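Local coordinates for protein beta-glucosidase (Chaetomella raphigera, PDB 6JXG) that probably hydrolyses terminal, non-reducing beta-D-glucosyl residues, releasing beta-D-glucose in the breakdown of cellulose, at residues I329-I334 with A516-G521; T70-G75 with A320-V325; Q649-D654 with R672-Y677; W82-I87 with M138-T143. One frame throughout, in Å; residues are numbered along the deposited sequence.

Contact 1: residues I329-I334 with A516-G521; sequences IARDGI and ADILYG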
loop_
_atom_site.group_PDB
_atom_site.type_symbol
_atom_site.label_atom_id
_atom_site.label_comp_id
_atom_site.label_asym_id
_atom_site.label_seq_id
_atom_site.Cartn_x
_atom_site.Cartn_y
_atom_site.Cartn_z
ATOM N N ILE A 329 5.623 12.578 -4.089
ATOM C CA ILE A 329 4.868 11.799 -3.087
ATOM C C ILE A 329 5.319 12.042 -1.655
ATOM O O ILE A 329 4.468 12.102 -0.759
ATOM C CB ILE A 329 4.912 10.302 -3.476
ATOM C CG1 ILE A 329 4.146 10.107 -4.798
ATOM C CG2 ILE A 329 4.393 9.420 -2.343
ATOM C CD1 ILE A 329 4.312 8.798 -5.459
ATOM N N ALA A 330 6.622 12.202 -1.411
ATOM C CA ALA A 330 7.128 12.563 -0.089
ATOM C C ALA A 330 6.521 13.880 0.337
ATOM O O ALA A 330 6.199 14.070 1.503
ATOM C CB ALA A 330 8.629 12.699 -0.083
ATOM N N ARG A 331 6.316 14.775 -0.619
ATOM C CA ARG A 331 5.698 16.064 -0.314
ATOM C C ARG A 331 4.178 15.993 -0.175
ATOM O O ARG A 331 3.573 16.464 0.786
ATOM C CB ARG A 331 6.102 17.048 -1.453
ATOM C CG ARG A 331 5.496 18.442 -1.472
ATOM C CD ARG A 331 5.890 19.132 -2.795
ATOM N NE ARG A 331 5.022 18.578 -3.806
ATOM C CZ ARG A 331 5.267 18.347 -5.114
ATOM N NH1 ARG A 331 6.411 18.594 -5.638
ATOM N NH2 ARG A 331 4.279 17.882 -5.923
ATOM N N ASP A 332 3.522 15.487 -1.212
ATOM C CA ASP A 332 2.090 15.598 -1.318
ATOM C C ASP A 332 1.325 14.562 -0.487
ATOM O O ASP A 332 0.121 14.638 -0.396
ATOM C CB ASP A 332 1.619 15.523 -2.772
ATOM C CG ASP A 332 2.044 16.680 -3.636
ATOM O OD1 ASP A 332 2.591 17.692 -3.137
ATOM O OD2 ASP A 332 1.719 16.592 -4.852
ATOM N N GLY A 333 2.004 13.602 0.138
ATOM C CA GLY A 333 1.355 12.695 1.059
ATOM C C GLY A 333 1.488 13.097 2.508
ATOM O O GLY A 333 0.952 12.389 3.392
ATOM N N ILE A 334 2.272 14.149 2.786
ATOM C CA ILE A 334 2.285 14.754 4.127
ATOM C C ILE A 334 0.893 15.214 4.529
ATOM O O ILE A 334 0.217 15.791 3.735
ATOM C CB ILE A 334 3.299 15.885 4.190
ATOM C CG1 ILE A 334 4.737 15.317 4.012
ATOM C CG2 ILE A 334 3.162 16.628 5.502
ATOM C CD1 ILE A 334 5.841 16.390 4.016
ATOM N N ALA A 516 10.520 19.774 3.717
ATOM C CA ALA A 516 10.849 21.214 3.606
ATOM C C ALA A 516 9.998 21.955 2.622
ATOM O O ALA A 516 9.696 23.132 2.822
ATOM C CB ALA A 516 12.299 21.406 3.232
ATOM N N ASP A 517 9.586 21.287 1.558
ATOM C CA ASP A 517 8.694 21.893 0.544
ATOM C C ASP A 517 7.420 22.383 1.257
ATOM O O ASP A 517 6.809 23.391 0.857
ATOM C CB ASP A 517 8.240 20.900 -0.548
ATOM C CG ASP A 517 9.341 20.534 -1.545
ATOM O OD1 ASP A 517 10.380 21.222 -1.606
ATOM O OD2 ASP A 517 9.164 19.545 -2.295
ATOM N N ILE A 518 7.003 21.649 2.277
ATOM C CA ILE A 518 5.815 22.048 3.073
ATOM C C ILE A 518 6.167 23.004 4.220
ATOM O O ILE A 518 5.495 24.047 4.414
ATOM C CB ILE A 518 5.041 20.788 3.575
ATOM C CG1 ILE A 518 4.218 20.221 2.406
ATOM C CG2 ILE A 518 4.115 21.061 4.765
ATOM C CD1 ILE A 518 4.891 19.072 1.818
ATOM N N LEU A 519 7.190 22.678 4.978
ATOM C CA LEU A 519 7.552 23.508 6.135
ATOM C C LEU A 519 7.839 24.943 5.778
ATOM O O LEU A 519 7.440 25.834 6.524
ATOM C CB LEU A 519 8.769 22.962 6.843
ATOM C CG LEU A 519 8.595 21.640 7.607
ATOM C CD1 LEU A 519 9.920 21.251 8.272
ATOM C CD2 LEU A 519 7.462 21.674 8.600
ATOM N N TYR A 520 8.510 25.180 4.655
ATOM C CA TYR A 520 8.861 26.563 4.265
ATOM C C TYR A 520 7.839 27.180 3.321
ATOM O O TYR A 520 8.014 28.269 2.805
ATOM C CB TYR A 520 10.301 26.595 3.726
ATOM C CG TYR A 520 11.324 26.749 4.841
ATOM C CD1 TYR A 520 11.634 28.029 5.365
ATOM C CD2 TYR A 520 11.962 25.637 5.401
ATOM C CE1 TYR A 520 12.558 28.177 6.395
ATOM C CE2 TYR A 520 12.858 25.768 6.451
ATOM C CZ TYR A 520 13.178 27.032 6.928
ATOM O OH TYR A 520 14.083 27.142 7.956
ATOM N N GLY A 521 6.761 26.460 3.053
ATOM C CA GLY A 521 5.637 27.003 2.354
ATOM C C GLY A 521 5.706 27.084 0.840
ATOM O O GLY A 521 4.885 27.774 0.253
#
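I518 pushes its CD1 methyl into the angle between the backbone and side chain of R331, and this is the tight half of the contact. I518 CD1 lies 3.1 Å from R331 O, short for such a pair, and 3.4 Å from R331 CG. A chi2 of 101°, far from staggered, turns it there and suggests some strain. I334 meets the same methyl tip to tip, its CD1 3.6 Å from I518 CD1. Two isoleucines suit this buried side, where the end of helix 511-519 meets that of helix 323-332 and the residues after it. The other half is polar and partly exposed, and its charged ends stay apart. R331 sends its methylenes close past D517, with its CD 3.3 Å from D517 OD2; the chain then bends at chi3 and hands its guanidinium to D332. That grip is side-on: R331 NE bonds to D332 OD1 (2.7 Å, nearly straight) and R331 NH2 to D332 OD2, both oxygens met from above the carboxylate plane. R331 NH1 stays 4.4 Å from D517 OD2. A leucine in place of R331 would probably leave the D332 carboxylate without its mate and remove positive charge from beside D517. Between the segments the link is thus apolar contact and loose charge attraction, while the directional bond joining the helices is made one turn before R331, by the salt bridge of D517 to R327.

Contact 2: residues T70-G75 with A320-V325; sequences TAFPTG and ADHKQV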
loop_
_atom_site.group_PDB
_atom_site.type_symbol
_atom_site.label_atom_id
_atom_site.label_comp_id
_atom_site.label_asym_id
_atom_site.label_seq_id
_atom_site.Cartn_x
_atom_site.Cartn_y
_atom_site.Cartn_z
ATOM N N THR A 70 16.074 3.364 -7.053
ATOM C CA THR A 70 15.334 4.377 -6.306
ATOM C C THR A 70 14.611 3.726 -5.117
ATOM O O THR A 70 13.932 2.721 -5.273
ATOM C CB THR A 70 14.310 5.081 -7.224
ATOM O OG1 THR A 70 15.026 5.749 -8.274
ATOM C CG2 THR A 70 13.480 6.148 -6.494
ATOM N N ALA A 71 14.669 4.385 -3.967
ATOM C CA ALA A 71 13.910 3.973 -2.806
ATOM C C ALA A 71 12.663 4.899 -2.734
ATOM O O ALA A 71 12.740 6.035 -2.269
ATOM C CB ALA A 71 14.759 4.038 -1.546
ATOM N N PHE A 72 11.579 4.444 -3.364
ATOM C CA PHE A 72 10.378 5.206 -3.475
ATOM C C PHE A 72 9.685 5.283 -2.116
ATOM O O PHE A 72 9.968 4.504 -1.221
ATOM C CB PHE A 72 9.417 4.588 -4.478
ATOM C CG PHE A 72 9.907 4.581 -5.928
ATOM C CD1 PHE A 72 9.761 5.679 -6.749
ATOM C CD2 PHE A 72 10.583 3.491 -6.422
ATOM C CE1 PHE A 72 10.243 5.628 -8.061
ATOM C CE2 PHE A 72 11.037 3.442 -7.726
ATOM C CZ PHE A 72 10.881 4.551 -8.525
ATOM N N PRO A 73 8.767 6.239 -1.941
ATOM C CA PRO A 73 7.903 6.263 -0.764
ATOM C C PRO A 73 7.124 4.967 -0.597
ATOM O O PRO A 73 6.844 4.219 -1.581
ATOM C CB PRO A 73 6.939 7.413 -1.056
ATOM C CG PRO A 73 7.671 8.312 -1.974
ATOM C CD PRO A 73 8.583 7.423 -2.794
ATOM N N THR A 74 6.786 4.696 0.629
ATOM C CA THR A 74 5.968 3.518 1.016
ATOM C C THR A 74 4.608 3.559 0.375
ATOM O O THR A 74 4.097 4.628 -0.005
ATOM C CB THR A 74 5.803 3.441 2.525
ATOM O OG1 THR A 74 5.138 4.609 2.970
ATOM C CG2 THR A 74 7.179 3.341 3.214
ATOM N N GLY A 75 3.984 2.398 0.286
ATOM C CA GLY A 75 2.614 2.298 -0.161
ATOM C C GLY A 75 1.698 3.261 0.563
ATOM O O GLY A 75 0.872 3.915 -0.042
ATOM N N ALA A 320 17.486 6.883 -13.319
ATOM C CA ALA A 320 16.899 7.778 -14.280
ATOM C C ALA A 320 16.460 9.080 -13.540
ATOM O O ALA A 320 17.223 9.576 -12.717
ATOM C CB ALA A 320 15.768 7.064 -15.023
ATOM N N ASP A 321 15.276 9.615 -13.844
ATOM C CA ASP A 321 14.749 10.831 -13.239
ATOM C C ASP A 321 13.687 10.477 -12.184
ATOM O O ASP A 321 12.810 11.287 -11.855
ATOM C CB ASP A 321 14.143 11.750 -14.344
ATOM C CG ASP A 321 13.046 11.080 -15.124
ATOM O OD1 ASP A 321 12.298 11.808 -15.772
ATOM O OD2 ASP A 321 12.872 9.859 -15.086
ATOM N N HIS A 322 13.768 9.255 -11.646
ATOM C CA HIS A 322 12.688 8.768 -10.745
ATOM C C HIS A 322 12.633 9.432 -9.402
ATOM O O HIS A 322 11.648 9.266 -8.672
ATOM C CB HIS A 322 12.802 7.247 -10.593
ATOM C CG HIS A 322 12.669 6.518 -11.893
ATOM N ND1 HIS A 322 13.384 5.360 -12.179
ATOM C CD2 HIS A 322 11.956 6.807 -13.011
ATOM C CE1 HIS A 322 13.069 4.951 -13.391
ATOM N NE2 HIS A 322 12.224 5.813 -13.923
ATOM N N LYS A 323 13.664 10.215 -9.045
ATOM C CA LYS A 323 13.577 10.963 -7.801
ATOM C C LYS A 323 12.469 12.002 -7.842
ATOM O O LYS A 323 12.046 12.533 -6.808
ATOM C CB LYS A 323 14.921 11.602 -7.432
ATOM C CG LYS A 323 15.303 12.799 -8.262
ATOM C CD LYS A 323 16.624 13.370 -7.793
ATOM C CE LYS A 323 16.751 14.706 -8.501
ATOM N NZ LYS A 323 17.947 15.452 -8.128
ATOM N N GLN A 324 12.002 12.333 -9.029
ATOM C CA GLN A 324 11.018 13.464 -9.156
ATOM C C GLN A 324 9.680 13.021 -8.557
ATOM O O GLN A 324 9.088 13.669 -7.644
ATOM C CB GLN A 324 10.958 13.892 -10.651
ATOM C CG GLN A 324 12.395 14.372 -10.989
ATOM C CD GLN A 324 12.611 14.906 -12.400
ATOM O OE1 GLN A 324 11.701 14.977 -13.204
ATOM N NE2 GLN A 324 13.853 15.329 -12.664
ATOM N N VAL A 325 9.226 11.856 -9.000
ATOM C CA VAL A 325 7.974 11.325 -8.430
ATOM C C VAL A 325 8.188 10.932 -6.978
ATOM O O VAL A 325 7.295 11.110 -6.197
ATOM C CB VAL A 325 7.373 10.162 -9.268
ATOM C CG1 VAL A 325 8.205 8.912 -9.177
ATOM C CG2 VAL A 325 5.956 9.871 -8.771
#
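T70 and H322 converge on one acceptor: OE2 of E97 is hydrogen-bonded by both T70 OG1 and H322 ND1. H322 NE2 bonds to Q96 OE1, so both ring nitrogens face oxygens, an arrangement that would probably stabilise the doubly protonated, positive histidine. The hydroxyl that shares E97 also packs against its neighbour, T70 OG1 lying 3.5 Å from H322 CB and near the plane of the imidazole, at its edge. T70 is placed for two jobs: with chi1 -62° its OG1 heads for this polar cluster, while CG2 is left over the centre of the F72 ring, 3.5 Å above the plane. F72 then reaches across with its far rim, F72 CZ 3.9 Å from H322 CB. Beside that, V325 CG1 comes up to the ring edge, 4.0 Å from F72 CE1, so a flat aromatic is well suited to fill the narrow gap between loop and helix. Helix 84-100 lines the contact, supplying Q96 and E97 and touching F72 and H322 with A93 and V325 with S89. Further along the loop T74 caps helix 75-79 through Q77 N, and P73 rests on A326 and I329 of helix 323-332, whose first turn carries V325.

Contact 3: residues Q649-D654 with R672-Y677; sequences QLRGFD and RKDLSY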
loop_
_atom_site.group_PDB
_atom_site.type_symbol
_atom_site.label_atom_id
_atom_site.label_comp_id
_atom_site.label_asym_id
_atom_site.label_seq_id
_atom_site.Cartn_x
_atom_site.Cartn_y
_atom_site.Cartn_z
ATOM N N GLN A 649 -19.392 4.855 3.180
ATOM C CA GLN A 649 -18.263 4.104 2.578
ATOM C C GLN A 649 -17.696 4.935 1.452
ATOM O O GLN A 649 -18.450 5.373 0.557
ATOM C CB GLN A 649 -18.801 2.832 1.974
ATOM C CG GLN A 649 -19.184 1.829 3.024
ATOM C CD GLN A 649 -19.430 0.484 2.428
ATOM O OE1 GLN A 649 -18.525 -0.330 2.329
ATOM N NE2 GLN A 649 -20.640 0.240 2.008
ATOM N N LEU A 650 -16.384 5.142 1.458
ATOM C CA LEU A 650 -15.747 5.930 0.447
ATOM C C LEU A 650 -16.003 5.300 -0.888
ATOM O O LEU A 650 -15.746 4.109 -1.022
ATOM C CB LEU A 650 -14.232 5.968 0.666
ATOM C CG LEU A 650 -13.494 6.940 -0.228
ATOM C CD1 LEU A 650 -13.733 8.411 0.007
ATOM C CD2 LEU A 650 -11.997 6.641 -0.369
ATOM N N ARG A 651 -16.533 6.071 -1.839
ATOM C CA ARG A 651 -16.709 5.601 -3.220
ATOM C C ARG A 651 -16.251 6.561 -4.298
ATOM O O ARG A 651 -16.523 6.352 -5.520
ATOM C CB ARG A 651 -18.178 5.151 -3.455
ATOM C CG ARG A 651 -18.655 4.014 -2.577
ATOM C CD ARG A 651 -17.929 2.693 -2.826
ATOM N NE ARG A 651 -18.635 1.532 -2.327
ATOM C CZ ARG A 651 -18.156 0.603 -1.510
ATOM N NH1 ARG A 651 -16.905 0.660 -1.030
ATOM N NH2 ARG A 651 -18.925 -0.389 -1.165
ATOM N N GLY A 652 -15.498 7.576 -3.908
ATOM C CA GLY A 652 -14.954 8.517 -4.889
ATOM C C GLY A 652 -14.010 9.493 -4.212
ATOM O O GLY A 652 -14.181 9.802 -3.050
ATOM N N PHE A 653 -13.014 9.944 -4.945
ATOM C CA PHE A 653 -12.181 11.038 -4.489
ATOM C C PHE A 653 -11.586 11.696 -5.676
ATOM O O PHE A 653 -11.377 11.037 -6.721
ATOM C CB PHE A 653 -11.105 10.561 -3.485
ATOM C CG PHE A 653 -10.170 9.494 -4.018
ATOM C CD1 PHE A 653 -10.514 8.158 -3.963
ATOM C CD2 PHE A 653 -8.941 9.835 -4.557
ATOM C CE1 PHE A 653 -9.675 7.201 -4.486
ATOM C CE2 PHE A 653 -8.058 8.894 -5.040
ATOM C CZ PHE A 653 -8.404 7.538 -4.974
ATOM N N ASP A 654 -11.277 12.964 -5.561
ATOM C CA ASP A 654 -10.745 13.728 -6.700
ATOM C C ASP A 654 -9.941 14.891 -6.128
ATOM O O ASP A 654 -10.433 15.646 -5.315
ATOM C CB ASP A 654 -11.926 14.216 -7.584
ATOM C CG ASP A 654 -11.473 14.831 -8.916
ATOM O OD1 ASP A 654 -10.269 14.603 -9.294
ATOM O OD2 ASP A 654 -12.305 15.547 -9.551
ATOM N N ARG A 672 -21.036 0.245 -11.051
ATOM C CA ARG A 672 -22.123 -0.495 -10.463
ATOM C C ARG A 672 -21.732 -1.128 -9.143
ATOM O O ARG A 672 -22.502 -1.131 -8.187
ATOM C CB ARG A 672 -22.626 -1.587 -11.480
ATOM C CG ARG A 672 -23.716 -2.480 -10.920
ATOM C CD ARG A 672 -24.663 -3.164 -11.970
ATOM N NE ARG A 672 -24.159 -2.981 -13.290
ATOM C CZ ARG A 672 -24.669 -2.320 -14.309
ATOM N NH1 ARG A 672 -25.859 -1.784 -14.354
ATOM N NH2 ARG A 672 -23.911 -2.262 -15.362
ATOM N N LYS A 673 -20.514 -1.704 -9.077
ATOM C CA LYS A 673 -20.002 -2.328 -7.856
ATOM C C LYS A 673 -19.963 -1.358 -6.684
ATOM O O LYS A 673 -20.130 -1.761 -5.558
ATOM C CB LYS A 673 -18.585 -2.900 -8.088
ATOM C CG LYS A 673 -18.204 -3.876 -7.006
ATOM C CD LYS A 673 -16.814 -4.512 -7.287
ATOM C CE LYS A 673 -16.468 -5.592 -6.297
ATOM N NZ LYS A 673 -15.131 -6.233 -6.506
ATOM N N ASP A 674 -19.734 -0.093 -6.967
ATOM C CA ASP A 674 -19.594 0.911 -5.912
ATOM C C ASP A 674 -20.922 1.149 -5.187
ATOM O O ASP A 674 -20.925 1.659 -4.053
ATOM C CB ASP A 674 -19.082 2.214 -6.511
ATOM C CG ASP A 674 -17.647 2.110 -6.982
ATOM O OD1 ASP A 674 -16.912 1.414 -6.248
ATOM O OD2 ASP A 674 -17.286 2.680 -8.073
ATOM N N LEU A 675 -22.004 0.753 -5.856
ATOM C CA LEU A 675 -23.364 0.900 -5.375
ATOM C C LEU A 675 -24.015 -0.425 -5.029
ATOM O O LEU A 675 -25.239 -0.479 -4.842
ATOM C CB LEU A 675 -24.219 1.606 -6.430
ATOM C CG LEU A 675 -23.732 2.999 -6.803
ATOM C CD1 LEU A 675 -24.477 3.490 -8.024
ATOM C CD2 LEU A 675 -23.879 3.992 -5.665
ATOM N N SER A 676 -23.198 -1.444 -4.770
ATOM C CA SER A 676 -23.668 -2.790 -4.502
ATOM C C SER A 676 -23.222 -3.297 -3.161
ATOM O O SER A 676 -22.370 -2.688 -2.428
ATOM C CB SER A 676 -23.113 -3.748 -5.563
ATOM O OG SER A 676 -23.566 -3.367 -6.836
ATOM N N TYR A 677 -23.766 -4.432 -2.832
ATOM C CA TYR A 677 -23.353 -5.166 -1.639
ATOM C C TYR A 677 -23.367 -6.634 -1.975
ATOM O O TYR A 677 -24.098 -7.062 -2.919
ATOM C CB TYR A 677 -24.241 -4.838 -0.435
ATOM C CG TYR A 677 -25.679 -5.378 -0.561
ATOM C CD1 TYR A 677 -26.000 -6.675 -0.183
ATOM C CD2 TYR A 677 -26.651 -4.607 -1.135
ATOM C CE1 TYR A 677 -27.283 -7.180 -0.315
ATOM C CE2 TYR A 677 -27.959 -5.081 -1.272
ATOM C CZ TYR A 677 -28.276 -6.349 -0.866
ATOM O OH TYR A 677 -29.586 -6.758 -1.037
HETATM O O HOH W 1 -21.622 -0.182 -1.886
#
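R651 bypasses the carboxylate of D674, to which no N-H points, and bonds instead to that residue's backbone carbonyl. R651 NE donates to D674 O at 2.9 Å, somewhat bent at 148°, the oxygen near the guanidinium plane and the donor tilted 20° from the carbonyl plane. A turn at chi2 (-65°) brings the guanidinium edge up to the 3-10 segment, while Q649 CB lies 4.1 Å above the guanidinium plane of R651, over its centre. A water completes the bridge: it accepts from R651 NH2 at 2.8 Å and donates to D674 O and, at 2.7 Å, to S676 O. S676 steadies this loop, its OG bonding to R672 O at 2.8 Å on the opposite face of that carbonyl from L675 N. R651 and G652 form a classic beta bulge facing L634, in an edge strand of the four-stranded antiparallel sheet of the fibronectin type III-like domain. The D674 carboxylate is salt-bridged to R671, and W184 touches both R651 and D674. A methionine in place of R651 would probably leave D674 O without its direct donor and the water without the N-H it accepts from, tied only to the two loop carbonyls. Long and able to donate from several nitrogens, arginine can hold the loop by its main chain, and the D674 carboxylate probably eases the burial of its charge.

Contact 4: residues W82-I87 with M138-T143; sequences WDISLI and MSNTIT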
loop_
_atom_site.group_PDB
_atom_site.type_symbol
_atom_site.label_atom_id
_atom_site.label_comp_id
_atom_site.label_asym_id
_atom_site.label_seq_id
_atom_site.Cartn_x
_atom_site.Cartn_y
_atom_site.Cartn_z
ATOM N N TRP A 82 -3.647 10.649 -2.077
ATOM C CA TRP A 82 -4.955 10.537 -2.695
ATOM C C TRP A 82 -4.915 11.033 -4.175
ATOM O O TRP A 82 -5.879 11.634 -4.671
ATOM C CB TRP A 82 -6.018 11.325 -1.930
ATOM C CG TRP A 82 -6.313 10.816 -0.593
ATOM C CD1 TRP A 82 -5.464 10.810 0.483
ATOM C CD2 TRP A 82 -7.575 10.303 -0.108
ATOM N NE1 TRP A 82 -6.092 10.243 1.586
ATOM C CE2 TRP A 82 -7.382 9.930 1.263
ATOM C CE3 TRP A 82 -8.829 10.096 -0.686
ATOM C CZ2 TRP A 82 -8.391 9.388 2.047
ATOM C CZ3 TRP A 82 -9.850 9.570 0.117
ATOM C CH2 TRP A 82 -9.607 9.225 1.467
ATOM N N ASP A 83 -3.750 10.843 -4.817
ATOM C CA ASP A 83 -3.473 11.448 -6.161
ATOM C C ASP A 83 -3.209 10.333 -7.178
ATOM O O ASP A 83 -2.133 9.814 -7.213
ATOM C CB ASP A 83 -2.329 12.451 -6.056
ATOM C CG ASP A 83 -2.106 13.196 -7.369
ATOM O OD1 ASP A 83 -2.579 12.670 -8.402
ATOM O OD2 ASP A 83 -1.574 14.301 -7.308
ATOM N N ILE A 84 -4.235 9.896 -7.927
ATOM C CA ILE A 84 -4.022 8.768 -8.826
ATOM C C ILE A 84 -2.918 8.940 -9.864
ATOM O O ILE A 84 -2.363 7.956 -10.335
ATOM C CB ILE A 84 -5.321 8.315 -9.541
ATOM C CG1 ILE A 84 -5.920 9.437 -10.373
ATOM C CG2 ILE A 84 -6.220 7.695 -8.516
ATOM C CD1 ILE A 84 -7.229 9.131 -11.089
ATOM N N SER A 85 -2.633 10.188 -10.219
ATOM C CA SER A 85 -1.579 10.502 -11.145
ATOM C C SER A 85 -0.223 10.208 -10.549
ATOM O O SER A 85 0.628 9.615 -11.217
ATOM C CB SER A 85 -1.655 11.928 -11.586
ATOM O OG SER A 85 -0.698 12.103 -12.639
ATOM N N LEU A 86 -0.020 10.536 -9.267
ATOM C CA LEU A 86 1.258 10.224 -8.633
ATOM C C LEU A 86 1.373 8.733 -8.410
ATOM O O LEU A 86 2.469 8.190 -8.487
ATOM C CB LEU A 86 1.387 10.970 -7.299
ATOM C CG LEU A 86 1.594 12.456 -7.467
ATOM C CD1 LEU A 86 1.652 13.102 -6.100
ATOM C CD2 LEU A 86 2.851 12.767 -8.309
ATOM N N ILE A 87 0.232 8.071 -8.058
ATOM C CA ILE A 87 0.241 6.675 -7.791
ATOM C C ILE A 87 0.674 5.950 -9.078
ATOM O O ILE A 87 1.542 5.048 -9.034
ATOM C CB ILE A 87 -1.151 6.179 -7.365
ATOM C CG1 ILE A 87 -1.542 6.870 -6.071
ATOM C CG2 ILE A 87 -1.085 4.660 -7.185
ATOM C CD1 ILE A 87 -2.939 6.628 -5.506
ATOM N N MET A 138 -4.088 0.204 -6.028
ATOM C CA MET A 138 -3.690 -1.057 -6.613
ATOM C C MET A 138 -3.735 -0.974 -8.137
ATOM O O MET A 138 -2.723 -1.283 -8.784
ATOM C CB MET A 138 -4.541 -2.257 -6.137
ATOM C CG MET A 138 -4.329 -2.746 -4.714
ATOM S SD MET A 138 -2.740 -3.363 -4.325
ATOM C CE MET A 138 -2.682 -4.808 -5.387
ATOM N N SER A 139 -4.865 -0.499 -8.694
ATOM C CA SER A 139 -5.043 -0.510 -10.142
ATOM C C SER A 139 -4.129 0.502 -10.805
ATOM O O SER A 139 -3.451 0.175 -11.810
ATOM C CB SER A 139 -6.519 -0.277 -10.535
ATOM O OG SER A 139 -6.946 0.973 -10.080
ATOM N N ASN A 140 -3.930 1.659 -10.185
ATOM C CA ASN A 140 -3.050 2.626 -10.815
ATOM C C ASN A 140 -1.581 2.186 -10.701
ATOM O O ASN A 140 -0.811 2.434 -11.602
ATOM C CB ASN A 140 -3.236 4.040 -10.232
ATOM C CG ASN A 140 -4.374 4.759 -10.870
ATOM O OD1 ASN A 140 -4.253 5.278 -11.985
ATOM N ND2 ASN A 140 -5.505 4.781 -10.183
ATOM N N THR A 141 -1.195 1.584 -9.574
ATOM C CA THR A 141 0.190 1.068 -9.435
ATOM C C THR A 141 0.516 -0.068 -10.433
ATOM O O THR A 141 1.537 -0.082 -11.090
ATOM C CB THR A 141 0.437 0.556 -8.004
ATOM O OG1 THR A 141 0.183 1.636 -7.051
ATOM C CG2 THR A 141 1.849 0.075 -7.898
ATOM N N ILE A 142 -0.383 -1.015 -10.554
ATOM C CA ILE A 142 -0.233 -2.134 -11.451
ATOM C C ILE A 142 -0.201 -1.646 -12.891
ATOM O O ILE A 142 0.608 -2.113 -13.687
ATOM C CB ILE A 142 -1.333 -3.119 -11.244
ATOM C CG1 ILE A 142 -1.045 -3.821 -9.921
ATOM C CG2 ILE A 142 -1.436 -4.156 -12.379
ATOM C CD1 ILE A 142 -2.250 -4.530 -9.400
ATOM N N THR A 143 -1.085 -0.743 -13.232
ATOM C CA THR A 143 -1.133 -0.276 -14.644
ATOM C C THR A 143 0.198 0.428 -14.968
ATOM O O THR A 143 0.731 0.278 -16.072
ATOM C CB THR A 143 -2.330 0.633 -14.891
ATOM O OG1 THR A 143 -3.531 -0.081 -14.571
ATOM C CG2 THR A 143 -2.320 1.042 -16.325
HETATM O O HOH W 2 2.360 3.538 -6.849
#
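Van der Waals contact comes from the branched side chains of I84 and I87, which touch N140 and T141. The I87 side chain crosses both partners at about a right angle, CG2, anti to the backbone N, doing the touching: I87 CG2 is 3.3 Å from T141 OG1 and 3.8 Å from N140 CB. One turn earlier, I84 sets CB and CG2 slantwise across the amide end of N140, its CG2 3.4 Å from N140 ND2. That polar ND2 is satisfied by L136 O on its own helix, which is consistent with its lying against isoleucine carbons. The two helices, 84-100 and 131-147, stand before and after strand 105-106 in the chain, and belong to the barrel-type N-terminal domain of glycoside hydrolase family 3. Polar contact across them runs through a water that donates to I87 O at 2.8 Å and to T141 OG1 at 2.9 Å. The hydroxyl bonds in turn to A137 O, so a threonine suits this spot, its oxygen serving water and backbone together. A third kind is capping: D83, the N-cap of helix 84-100, accepts weakly at OD1 from S85 N and L86 N, an aspartate's usual role at this position.

In the fold
Contacts 1, 2 and 4 form one cluster, with centres 14 to 19 Å apart, all touching. Helix 323-332 joins contacts 1 and 2, and I329 on it packs on P73 and L86. Contact 4 is nested inside the loop that contact 2 closes, and both precede contact 1 in the chain. Contact 3 comes last, 29 and 30 Å from contacts 1 and 2 between centres but 17 Å from contact 4, which it touches. Three family regions are thus joined: the start of helix 84-100 touches the fibronectin type III-like part through W82 and I84, and the same helix packs on helix 323-332, which reaches the C-terminal part at contact 1.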